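Local coordinates for N5-carboxyaminoimidazole ribonucleotide synthetase (PDB 3QFF), which probably carboxylates 5-aminoimidazole ribonucleotide at N5, using ATP and bicarbonate, in purine biosynthesis, as an ATP-grasp enzyme, at residues A[7-17]-A[298-306]; A[146-155]-A[179-190]. All coordinates share one frame; numbering follows the deposited sequence.

Interaction 1 of 2, residues A[7-17]-A[298-306]; sequences MTRIILPGKTI and HIRAICNLP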
loop_
_atom_site.group_PDB
_atom_site.type_symbol
_atom_site.label_atom_id
_atom_site.label_comp_id
_atom_site.label_asym_id
_atom_site.label_seq_id
_atom_site.Cartn_x
_atom_site.Cartn_y
_atom_site.Cartn_z
ATOM N N MET A 7 -22.988 13.400 -8.053
ATOM C CA MET A 7 -23.379 12.641 -9.279
ATOM C C MET A 7 -23.376 11.141 -9.010
ATOM O O MET A 7 -22.817 10.679 -8.016
ATOM C CB MET A 7 -22.466 12.997 -10.466
ATOM C CG MET A 7 -22.772 12.258 -11.780
ATOM S SD MET A 7 -24.505 12.288 -12.314
ATOM C CE MET A 7 -24.399 11.442 -13.899
ATOM N N THR A 8 -24.019 10.391 -9.898
ATOM C CA THR A 8 -24.185 8.956 -9.728
ATOM C C THR A 8 -23.089 8.151 -10.448
ATOM O O THR A 8 -22.981 6.939 -10.235
ATOM C CB THR A 8 -25.591 8.478 -10.217
ATOM O OG1 THR A 8 -26.423 9.607 -10.542
ATOM C CG2 THR A 8 -26.265 7.635 -9.147
ATOM N N ARG A 9 -22.284 8.816 -11.282
ATOM C CA ARG A 9 -21.307 8.118 -12.155
ATOM C C ARG A 9 -20.136 7.468 -11.399
ATOM O O ARG A 9 -19.312 8.158 -10.781
ATOM C CB ARG A 9 -20.783 9.066 -13.226
ATOM C CG ARG A 9 -19.917 8.405 -14.307
ATOM C CD ARG A 9 -19.896 9.315 -15.530
ATOM N NE ARG A 9 -19.012 8.831 -16.575
ATOM C CZ ARG A 9 -18.914 9.373 -17.785
ATOM N NH1 ARG A 9 -19.647 10.432 -18.118
ATOM N NH2 ARG A 9 -18.075 8.852 -18.664
ATOM N N ILE A 10 -20.075 6.141 -11.472
ATOM C CA ILE A 10 -19.064 5.351 -10.778
ATOM C C ILE A 10 -18.165 4.658 -11.784
ATOM O O ILE A 10 -18.644 4.099 -12.775
ATOM C CB ILE A 10 -19.723 4.290 -9.855
ATOM C CG1 ILE A 10 -20.542 4.975 -8.748
ATOM C CG2 ILE A 10 -18.665 3.337 -9.261
ATOM C CD1 ILE A 10 -21.477 4.011 -7.971
ATOM N N ILE A 11 -16.858 4.711 -11.536
ATOM C CA ILE A 11 -15.868 3.994 -12.352
ATOM C C ILE A 11 -15.406 2.749 -11.586
ATOM O O ILE A 11 -14.641 2.844 -10.616
ATOM C CB ILE A 11 -14.655 4.888 -12.707
ATOM C CG1 ILE A 11 -15.088 6.248 -13.287
ATOM C CG2 ILE A 11 -13.671 4.151 -13.621
ATOM C CD1 ILE A 11 -15.908 6.167 -14.643
ATOM N N LEU A 12 -15.876 1.590 -12.038
ATOM C CA LEU A 12 -15.664 0.331 -11.326
ATOM C C LEU A 12 -14.265 -0.251 -11.483
ATOM O O LEU A 12 -13.621 -0.072 -12.522
ATOM C CB LEU A 12 -16.701 -0.717 -11.767
ATOM C CG LEU A 12 -18.150 -0.460 -11.361
ATOM C CD1 LEU A 12 -19.113 -1.472 -12.024
ATOM C CD2 LEU A 12 -18.298 -0.437 -9.831
ATOM N N PRO A 13 -13.798 -0.979 -10.456
ATOM C CA PRO A 13 -12.584 -1.792 -10.584
ATOM C C PRO A 13 -12.584 -2.562 -11.892
ATOM O O PRO A 13 -13.631 -3.076 -12.301
ATOM C CB PRO A 13 -12.701 -2.746 -9.415
ATOM C CG PRO A 13 -13.352 -1.874 -8.332
ATOM C CD PRO A 13 -14.358 -1.034 -9.088
ATOM N N GLY A 14 -11.432 -2.601 -12.564
ATOM C CA GLY A 14 -11.322 -3.285 -13.846
ATOM C C GLY A 14 -11.208 -2.297 -14.992
ATOM O O GLY A 14 -10.661 -2.624 -16.038
ATOM N N LYS A 15 -11.710 -1.079 -14.789
ATOM C CA LYS A 15 -11.579 -0.024 -15.797
ATOM C C LYS A 15 -10.174 0.571 -15.757
ATOM O O LYS A 15 -9.409 0.306 -14.829
ATOM C CB LYS A 15 -12.616 1.082 -15.569
ATOM C CG LYS A 15 -14.078 0.638 -15.643
ATOM C CD LYS A 15 -14.515 0.288 -17.069
ATOM C CE LYS A 15 -16.041 0.276 -17.177
ATOM N NZ LYS A 15 -16.610 -0.701 -16.198
ATOM N N THR A 16 -9.867 1.406 -16.748
ATOM C CA THR A 16 -8.562 2.041 -16.884
ATOM C C THR A 16 -8.595 3.482 -16.382
ATOM O O THR A 16 -9.425 4.304 -16.821
ATOM C CB THR A 16 -8.081 2.035 -18.367
ATOM O OG1 THR A 16 -8.073 0.692 -18.864
ATOM C CG2 THR A 16 -6.690 2.653 -18.515
ATOM N N ILE A 17 -7.675 3.777 -15.476
ATOM C CA ILE A 17 -7.416 5.140 -15.076
ATOM C C ILE A 17 -6.197 5.667 -15.834
ATOM O O ILE A 17 -5.101 5.073 -15.783
ATOM C CB ILE A 17 -7.195 5.254 -13.549
ATOM C CG1 ILE A 17 -8.424 4.718 -12.800
ATOM C CG2 ILE A 17 -6.878 6.708 -13.181
ATOM C CD1 ILE A 17 -8.214 4.535 -11.297
ATOM N N HIS A 298 -7.597 9.649 -3.374
ATOM C CA HIS A 298 -7.727 10.340 -4.658
ATOM C C HIS A 298 -8.401 9.437 -5.697
ATOM O O HIS A 298 -9.301 9.884 -6.435
ATOM C CB HIS A 298 -6.358 10.819 -5.166
ATOM C CG HIS A 298 -6.433 11.584 -6.453
ATOM N ND1 HIS A 298 -6.760 12.922 -6.509
ATOM C CD2 HIS A 298 -6.226 11.195 -7.733
ATOM C CE1 HIS A 298 -6.751 13.325 -7.768
ATOM N NE2 HIS A 298 -6.446 12.290 -8.533
ATOM N N ILE A 299 -7.969 8.176 -5.751
ATOM C CA ILE A 299 -8.588 7.203 -6.662
ATOM C C ILE A 299 -10.092 7.030 -6.367
ATOM O O ILE A 299 -10.925 7.112 -7.283
ATOM C CB ILE A 299 -7.854 5.830 -6.655
ATOM C CG1 ILE A 299 -6.414 5.964 -7.189
ATOM C CG2 ILE A 299 -8.629 4.797 -7.487
ATOM C CD1 ILE A 299 -6.284 6.681 -8.559
ATOM N N ARG A 300 -10.434 6.813 -5.094
ATOM C CA ARG A 300 -11.841 6.665 -4.680
ATOM C C ARG A 300 -12.658 7.896 -5.033
ATOM O O ARG A 300 -13.784 7.761 -5.479
ATOM C CB ARG A 300 -11.969 6.404 -3.177
ATOM C CG ARG A 300 -11.411 5.070 -2.730
ATOM C CD ARG A 300 -11.200 5.036 -1.198
ATOM N NE ARG A 300 -10.994 3.670 -0.720
ATOM C CZ ARG A 300 -9.839 2.996 -0.768
ATOM N NH1 ARG A 300 -8.748 3.550 -1.277
ATOM N NH2 ARG A 300 -9.773 1.743 -0.308
ATOM N N ALA A 301 -12.086 9.082 -4.819
ATOM C CA ALA A 301 -12.765 10.348 -5.078
ATOM C C ALA A 301 -13.150 10.531 -6.551
ATOM O O ALA A 301 -14.289 10.913 -6.859
ATOM C CB ALA A 301 -11.906 11.552 -4.602
ATOM N N ILE A 302 -12.205 10.278 -7.452
ATOM C CA ILE A 302 -12.470 10.486 -8.874
ATOM C C ILE A 302 -13.347 9.372 -9.471
ATOM O O ILE A 302 -14.073 9.607 -10.439
ATOM C CB ILE A 302 -11.179 10.685 -9.704
ATOM C CG1 ILE A 302 -10.341 9.405 -9.723
ATOM C CG2 ILE A 302 -10.389 11.926 -9.189
ATOM C CD1 ILE A 302 -9.195 9.421 -10.732
ATOM N N CYS A 303 -13.255 8.171 -8.907
ATOM C CA CYS A 303 -14.053 7.039 -9.365
ATOM C C CYS A 303 -15.424 7.015 -8.691
ATOM O O CYS A 303 -16.275 6.192 -9.042
ATOM C CB CYS A 303 -13.331 5.707 -9.109
ATOM S SG CYS A 303 -11.827 5.447 -10.083
ATOM N N ASN A 304 -15.629 7.921 -7.727
ATOM C CA ASN A 304 -16.878 8.025 -6.965
ATOM C C ASN A 304 -17.185 6.757 -6.159
ATOM O O ASN A 304 -18.315 6.272 -6.120
ATOM C CB ASN A 304 -18.051 8.434 -7.881
ATOM C CG ASN A 304 -19.223 9.040 -7.114
ATOM O OD1 ASN A 304 -19.060 9.554 -6.003
ATOM N ND2 ASN A 304 -20.419 8.987 -7.714
ATOM N N LEU A 305 -16.157 6.202 -5.529
ATOM C CA LEU A 305 -16.347 5.147 -4.535
ATOM C C LEU A 305 -16.480 5.799 -3.161
ATOM O O LEU A 305 -16.107 6.970 -2.985
ATOM C CB LEU A 305 -15.158 4.183 -4.547
ATOM C CG LEU A 305 -14.693 3.662 -5.911
ATOM C CD1 LEU A 305 -13.435 2.845 -5.731
ATOM C CD2 LEU A 305 -15.797 2.828 -6.601
ATOM N N PRO A 306 -17.015 5.065 -2.177
ATOM C CA PRO A 306 -17.030 5.651 -0.833
ATOM C C PRO A 306 -15.602 5.990 -0.383
ATOM O O PRO A 306 -14.659 5.238 -0.676
ATOM C CB PRO A 306 -17.585 4.516 0.024
ATOM C CG PRO A 306 -18.417 3.705 -0.930
ATOM C CD PRO A 306 -17.561 3.690 -2.169
HETATM O O HOH W 1 -16.677 9.000 -11.169
#
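I11 N donates to C303 O (3.0 Å, 167° at the hydrogen) where the chain from M7 to P13 runs past the C-terminal end of helix 294-303, and the same carbonyl oxygen also takes a CA-H...O contact from I10. That helix closes in a Schellman motif: L305 N bonds to R300 O, and N304, with positive phi, is the C-prime residue. The turn delivers the N304 side chain to the N-terminal loop. With its CG anti to the backbone N (chi1 -159°), the amide reaches M7 O through ND2 at 3.0 Å; the donor lies well above the carbonyl plane, and the N-H...O angle of 131° is bent. A weak bond joins ND2 to R9 O, while OD1 is held by S206 OG, fixing which way the amide faces. R9 O also accepts from a water that donates to I302 O.

Apolar contacts extend the join. CG2 of I10 meets CD2 of L305 at 3.9 Å, the two side chains crossing at about a right angle, and CB of I11 lies 3.9 Å from SG of C303. At the start of strand 16-20, I17 rests CD1 against CG2 of I299, 3.8 Å away, and SG of C303. Direct bonds and the water bridge thus give backbone carbonyls at the helix end and in the loop polar partners, alongside apolar packing that ties the helix to the preATP-grasp sheet.

Interaction 2 of 2, residues A[146-155]-A[179-190]; sequences LSYPSVLKTT and LANAAECILEKW. With ADP (adenosine-5'-diphosphate), chain C.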
loop_
_atom_site.group_PDB
_atom_site.type_symbol
_atom_site.label_atom_id
_atom_site.label_comp_id
_atom_site.label_asym_id
_atom_site.label_seq_id
_atom_site.Cartn_x
_atom_site.Cartn_y
_atom_site.Cartn_z
ATOM N N LEU A 146 2.673 48.301 1.556
ATOM C CA LEU A 146 2.879 47.126 2.410
ATOM C C LEU A 146 4.089 47.234 3.335
ATOM O O LEU A 146 4.153 46.537 4.352
ATOM C CB LEU A 146 2.973 45.836 1.578
ATOM C CG LEU A 146 1.833 45.419 0.641
ATOM C CD1 LEU A 146 2.054 43.984 0.168
ATOM C CD2 LEU A 146 0.461 45.562 1.294
ATOM N N SER A 147 5.039 48.092 2.965
ATOM C CA SER A 147 6.268 48.330 3.733
ATOM C C SER A 147 7.141 47.074 3.860
ATOM O O SER A 147 6.879 46.054 3.209
ATOM C CB SER A 147 5.949 48.941 5.108
ATOM O OG SER A 147 7.131 49.387 5.754
ATOM N N TYR A 148 8.184 47.166 4.685
ATOM C CA TYR A 148 9.102 46.054 4.921
ATOM C C TYR A 148 8.781 45.343 6.241
ATOM O O TYR A 148 8.285 45.978 7.185
ATOM C CB TYR A 148 10.552 46.549 4.932
ATOM C CG TYR A 148 10.985 47.222 3.647
ATOM C CD1 TYR A 148 11.361 46.469 2.532
ATOM C CD2 TYR A 148 11.025 48.613 3.549
ATOM C CE1 TYR A 148 11.758 47.087 1.345
ATOM C CE2 TYR A 148 11.423 49.241 2.370
ATOM C CZ TYR A 148 11.787 48.471 1.277
ATOM O OH TYR A 148 12.176 49.090 0.118
ATOM N N PRO A 149 9.037 44.021 6.313
ATOM C CA PRO A 149 9.492 43.150 5.229
ATOM C C PRO A 149 8.365 42.634 4.320
ATOM O O PRO A 149 7.189 42.677 4.698
ATOM C CB PRO A 149 10.161 41.994 5.970
ATOM C CG PRO A 149 9.474 41.934 7.275
ATOM C CD PRO A 149 9.049 43.327 7.615
ATOM N N SER A 150 8.747 42.160 3.133
ATOM C CA SER A 150 7.807 41.683 2.119
ATOM C C SER A 150 8.460 40.647 1.225
ATOM O O SER A 150 9.677 40.450 1.269
ATOM C CB SER A 150 7.294 42.844 1.263
ATOM O OG SER A 150 6.378 43.645 1.986
ATOM N N VAL A 151 7.642 39.982 0.415
ATOM C CA VAL A 151 8.126 38.983 -0.519
ATOM C C VAL A 151 7.513 39.212 -1.905
ATOM O O VAL A 151 6.288 39.293 -2.050
ATOM C CB VAL A 151 7.800 37.551 -0.040
ATOM C CG1 VAL A 151 8.495 36.531 -0.909
ATOM C CG2 VAL A 151 8.201 37.367 1.428
ATOM N N LEU A 152 8.377 39.325 -2.910
ATOM C CA LEU A 152 7.945 39.411 -4.293
ATOM C C LEU A 152 8.073 38.044 -4.933
ATOM O O LEU A 152 9.161 37.493 -4.983
ATOM C CB LEU A 152 8.792 40.428 -5.063
ATOM C CG LEU A 152 8.303 40.798 -6.466
ATOM C CD1 LEU A 152 7.001 41.580 -6.387
ATOM C CD2 LEU A 152 9.376 41.612 -7.173
ATOM N N LYS A 153 6.960 37.499 -5.410
ATOM C CA LYS A 153 6.966 36.199 -6.079
ATOM C C LYS A 153 6.342 36.339 -7.462
ATOM O O LYS A 153 5.463 37.176 -7.654
ATOM C CB LYS A 153 6.172 35.160 -5.275
ATOM C CG LYS A 153 6.220 35.326 -3.765
ATOM C CD LYS A 153 5.575 34.130 -3.061
ATOM C CE LYS A 153 5.230 34.487 -1.623
ATOM N NZ LYS A 153 4.186 33.588 -1.046
ATOM N N THR A 154 6.796 35.529 -8.419
ATOM C CA THR A 154 6.162 35.489 -9.738
ATOM C C THR A 154 4.787 34.833 -9.610
ATOM O O THR A 154 4.611 33.924 -8.802
ATOM C CB THR A 154 6.991 34.701 -10.776
ATOM O OG1 THR A 154 7.135 33.341 -10.346
ATOM C CG2 THR A 154 8.367 35.326 -10.973
ATOM N N THR A 155 3.820 35.292 -10.399
ATOM C CA THR A 155 2.457 34.758 -10.320
ATOM C C THR A 155 2.341 33.345 -10.892
ATOM O O THR A 155 1.479 32.578 -10.477
ATOM C CB THR A 155 1.421 35.669 -11.021
ATOM O OG1 THR A 155 1.850 35.947 -12.359
ATOM C CG2 THR A 155 1.235 36.980 -10.259
ATOM N N LEU A 179 13.363 41.255 -10.975
ATOM C CA LEU A 179 12.343 40.211 -11.040
ATOM C C LEU A 179 11.050 40.719 -11.669
ATOM O O LEU A 179 10.503 40.070 -12.557
ATOM C CB LEU A 179 12.077 39.619 -9.647
ATOM C CG LEU A 179 11.129 38.421 -9.557
ATOM C CD1 LEU A 179 11.670 37.218 -10.339
ATOM C CD2 LEU A 179 10.875 38.058 -8.095
ATOM N N ALA A 180 10.573 41.875 -11.210
ATOM C CA ALA A 180 9.375 42.497 -11.779
ATOM C C ALA A 180 9.554 42.831 -13.270
ATOM O O ALA A 180 8.579 43.012 -13.999
ATOM C CB ALA A 180 8.994 43.735 -10.987
ATOM N N ASN A 181 10.806 42.886 -13.719
ATOM C CA ASN A 181 11.114 43.164 -15.119
ATOM C C ASN A 181 10.958 41.940 -16.023
ATOM O O ASN A 181 10.616 42.071 -17.200
ATOM C CB ASN A 181 12.525 43.738 -15.246
ATOM C CG ASN A 181 12.771 44.377 -16.585
ATOM O OD1 ASN A 181 13.408 43.786 -17.455
ATOM N ND2 ASN A 181 12.246 45.582 -16.772
ATOM N N ALA A 182 11.211 40.757 -15.469
ATOM C CA ALA A 182 11.144 39.501 -16.224
ATOM C C ALA A 182 9.772 38.824 -16.192
ATOM O O ALA A 182 9.443 38.044 -17.094
ATOM C CB ALA A 182 12.210 38.530 -15.727
ATOM N N ALA A 183 8.984 39.098 -15.154
ATOM C CA ALA A 183 7.710 38.400 -14.964
ATOM C C ALA A 183 6.676 39.195 -14.183
ATOM O O ALA A 183 7.011 40.104 -13.414
ATOM C CB ALA A 183 7.946 37.051 -14.284
ATOM N N GLU A 184 5.415 38.842 -14.403
ATOM C CA GLU A 184 4.314 39.305 -13.579
ATOM C C GLU A 184 4.463 38.703 -12.188
ATOM O O GLU A 184 4.706 37.497 -12.042
ATOM C CB GLU A 184 2.976 38.880 -14.178
ATOM C CG GLU A 184 1.773 39.334 -13.352
ATOM C CD GLU A 184 0.459 38.767 -13.856
ATOM O OE1 GLU A 184 -0.318 39.536 -14.469
ATOM O OE2 GLU A 184 0.207 37.556 -13.637
ATOM N N CYS A 185 4.297 39.555 -11.187
ATOM C CA CYS A 185 4.518 39.203 -9.796
ATOM C C CYS A 185 3.381 39.596 -8.853
ATOM O O CYS A 185 2.421 40.289 -9.218
ATOM C CB CYS A 185 5.822 39.844 -9.313
ATOM S SG CYS A 185 7.295 39.160 -10.107
ATOM N N ILE A 186 3.516 39.121 -7.624
ATOM C CA ILE A 186 2.699 39.544 -6.523
ATOM C C ILE A 186 3.664 39.923 -5.395
ATOM O O ILE A 186 4.685 39.269 -5.210
ATOM C CB ILE A 186 1.721 38.394 -6.101
ATOM C CG1 ILE A 186 0.674 38.876 -5.114
ATOM C CG2 ILE A 186 2.467 37.162 -5.544
ATOM C CD1 ILE A 186 -0.245 37.736 -4.655
ATOM N N LEU A 187 3.354 40.989 -4.670
ATOM C CA LEU A 187 4.079 41.303 -3.447
ATOM C C LEU A 187 3.178 41.035 -2.252
ATOM O O LEU A 187 2.046 41.517 -2.210
ATOM C CB LEU A 187 4.549 42.758 -3.426
ATOM C CG LEU A 187 5.495 43.150 -2.271
ATOM C CD1 LEU A 187 6.923 42.822 -2.634
ATOM C CD2 LEU A 187 5.375 44.629 -1.928
ATOM N N GLU A 188 3.693 40.273 -1.287
ATOM C CA GLU A 188 2.950 39.918 -0.077
ATOM C C GLU A 188 3.617 40.466 1.177
ATOM O O GLU A 188 4.848 40.460 1.275
ATOM C CB GLU A 188 2.880 38.404 0.080
ATOM C CG GLU A 188 2.203 37.648 -1.047
ATOM C CD GLU A 188 2.199 36.149 -0.793
ATOM O OE1 GLU A 188 1.941 35.387 -1.746
ATOM O OE2 GLU A 188 2.478 35.729 0.357
ATOM N N LYS A 189 2.807 40.909 2.137
ATOM C CA LYS A 189 3.305 41.226 3.477
ATOM C C LYS A 189 3.956 40.004 4.097
ATOM O O LYS A 189 3.450 38.889 3.975
ATOM C CB LYS A 189 2.184 41.714 4.393
ATOM C CG LYS A 189 2.218 43.193 4.713
ATOM C CD LYS A 189 1.077 43.571 5.647
ATOM C CE LYS A 189 0.764 45.063 5.580
ATOM N NZ LYS A 189 -0.701 45.321 5.668
ATOM N N TRP A 190 5.092 40.223 4.748
ATOM C CA TRP A 190 5.771 39.176 5.495
ATOM C C TRP A 190 4.898 38.747 6.664
ATOM O O TRP A 190 4.459 39.579 7.463
ATOM C CB TRP A 190 7.120 39.682 6.007
ATOM C CG TRP A 190 7.919 38.669 6.772
ATOM C CD1 TRP A 190 7.972 38.515 8.137
ATOM C CD2 TRP A 190 8.792 37.677 6.220
ATOM N NE1 TRP A 190 8.821 37.481 8.462
ATOM C CE2 TRP A 190 9.342 36.951 7.307
ATOM C CE3 TRP A 190 9.166 37.329 4.914
ATOM C CZ2 TRP A 190 10.240 35.892 7.125
ATOM C CZ3 TRP A 190 10.063 36.276 4.733
ATOM C CH2 TRP A 190 10.589 35.570 5.836
HETATM P PB ADP C . 6.789 28.041 -3.512
HETATM O O1B ADP C . 8.099 28.137 -4.260
HETATM O O2B ADP C . 5.584 28.059 -4.428
HETATM O O3B ADP C . 6.774 26.946 -2.472
HETATM P PA ADP C . 5.843 29.781 -1.371
HETATM O O1A ADP C . 5.331 28.506 -0.732
HETATM O O2A ADP C . 4.890 30.912 -1.681
HETATM O O3A ADP C . 6.704 29.449 -2.706
HETATM O "O5'" ADP C . 6.959 30.401 -0.393
HETATM C "C5'" ADP C . 8.174 29.693 -0.159
HETATM C "C4'" ADP C . 8.612 29.909 1.282
HETATM O "O4'" ADP C . 8.787 31.308 1.517
HETATM C "C3'" ADP C . 7.565 29.428 2.274
HETATM O "O3'" ADP C . 7.858 28.104 2.732
HETATM C "C2'" ADP C . 7.620 30.444 3.398
HETATM O "O2'" ADP C . 8.487 29.975 4.435
HETATM C "C1'" ADP C . 8.228 31.692 2.777
HETATM N N9 ADP C . 7.177 32.729 2.578
HETATM C C8 ADP C . 6.433 32.899 1.464
HETATM N N7 ADP C . 5.567 33.933 1.603
HETATM C C5 ADP C . 5.749 34.451 2.829
HETATM C C6 ADP C . 5.158 35.562 3.618
HETATM N N6 ADP C . 4.175 36.345 3.106
HETATM N N1 ADP C . 5.639 35.763 4.871
HETATM C C2 ADP C . 6.613 34.996 5.397
HETATM N N3 ADP C . 7.189 33.976 4.737
HETATM C C4 ADP C . 6.812 33.659 3.470
#
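K153 and E188 meet on the nucleotide side of two antiparallel strands, 150-154 and 185-189. Extended beyond CG, the lysine crosses the glutamate side chain at about a right angle, its NZ forming a salt bridge to E188 OE1 (3.0 Å) and weak hydrogen bonds to both carboxylate oxygens. NZ also donates to N7 and, at 2.8 Å, to O2A of ADP. E188 OE1 has a second salt bridge to K117, and OE2 also accepts from adenine N6, which donates to K189 O (2.8 Å) too.

These strands form the centre of the four-stranded antiparallel sheet of the ATP-grasp domain, and its adenine pocket continues at W190. There CG anti to the backbone N (chi1 -179°) lays one indole face against the adenine, whose C2 stands 3.4 Å above the ring plane towards its rim. V151 CG2 touches the indole edge at CE3, and P149 CG packs on W190 CB.

On the other face L152 CD1 rests on C185 CB at 3.6 Å, while the L152 and L179 side chains slide past each other in opposite directions, CD2 against CD2. T155 OG1 sits between its backbone N and carbonyl carbon (chi1 53°) and donates to the anti lone pair of E184 OE2, 2.6 Å away.

Interaction 1 and interaction 2 stand on opposite sides of the chain's centre, about 41 Å apart between centres and about 21 Å between nearest atoms, and do not touch. In sequence, 146-155/179-190 is nested inside the loop closed by 7-17/298-306. The inner contact builds part of the ADP pocket, to which R113, V191, E196 and N273 add hydrogen bonds to the nucleotide. The outer one has no part in that pocket; it joins the N-terminal loop and parallel sheet to helix 294-303, which comes later in the chain than strand 270-276, the strand that carries N273. It also borders the second subunit, whose N334 packs on I10, whereas no other protein chain touches the segments of interaction 2.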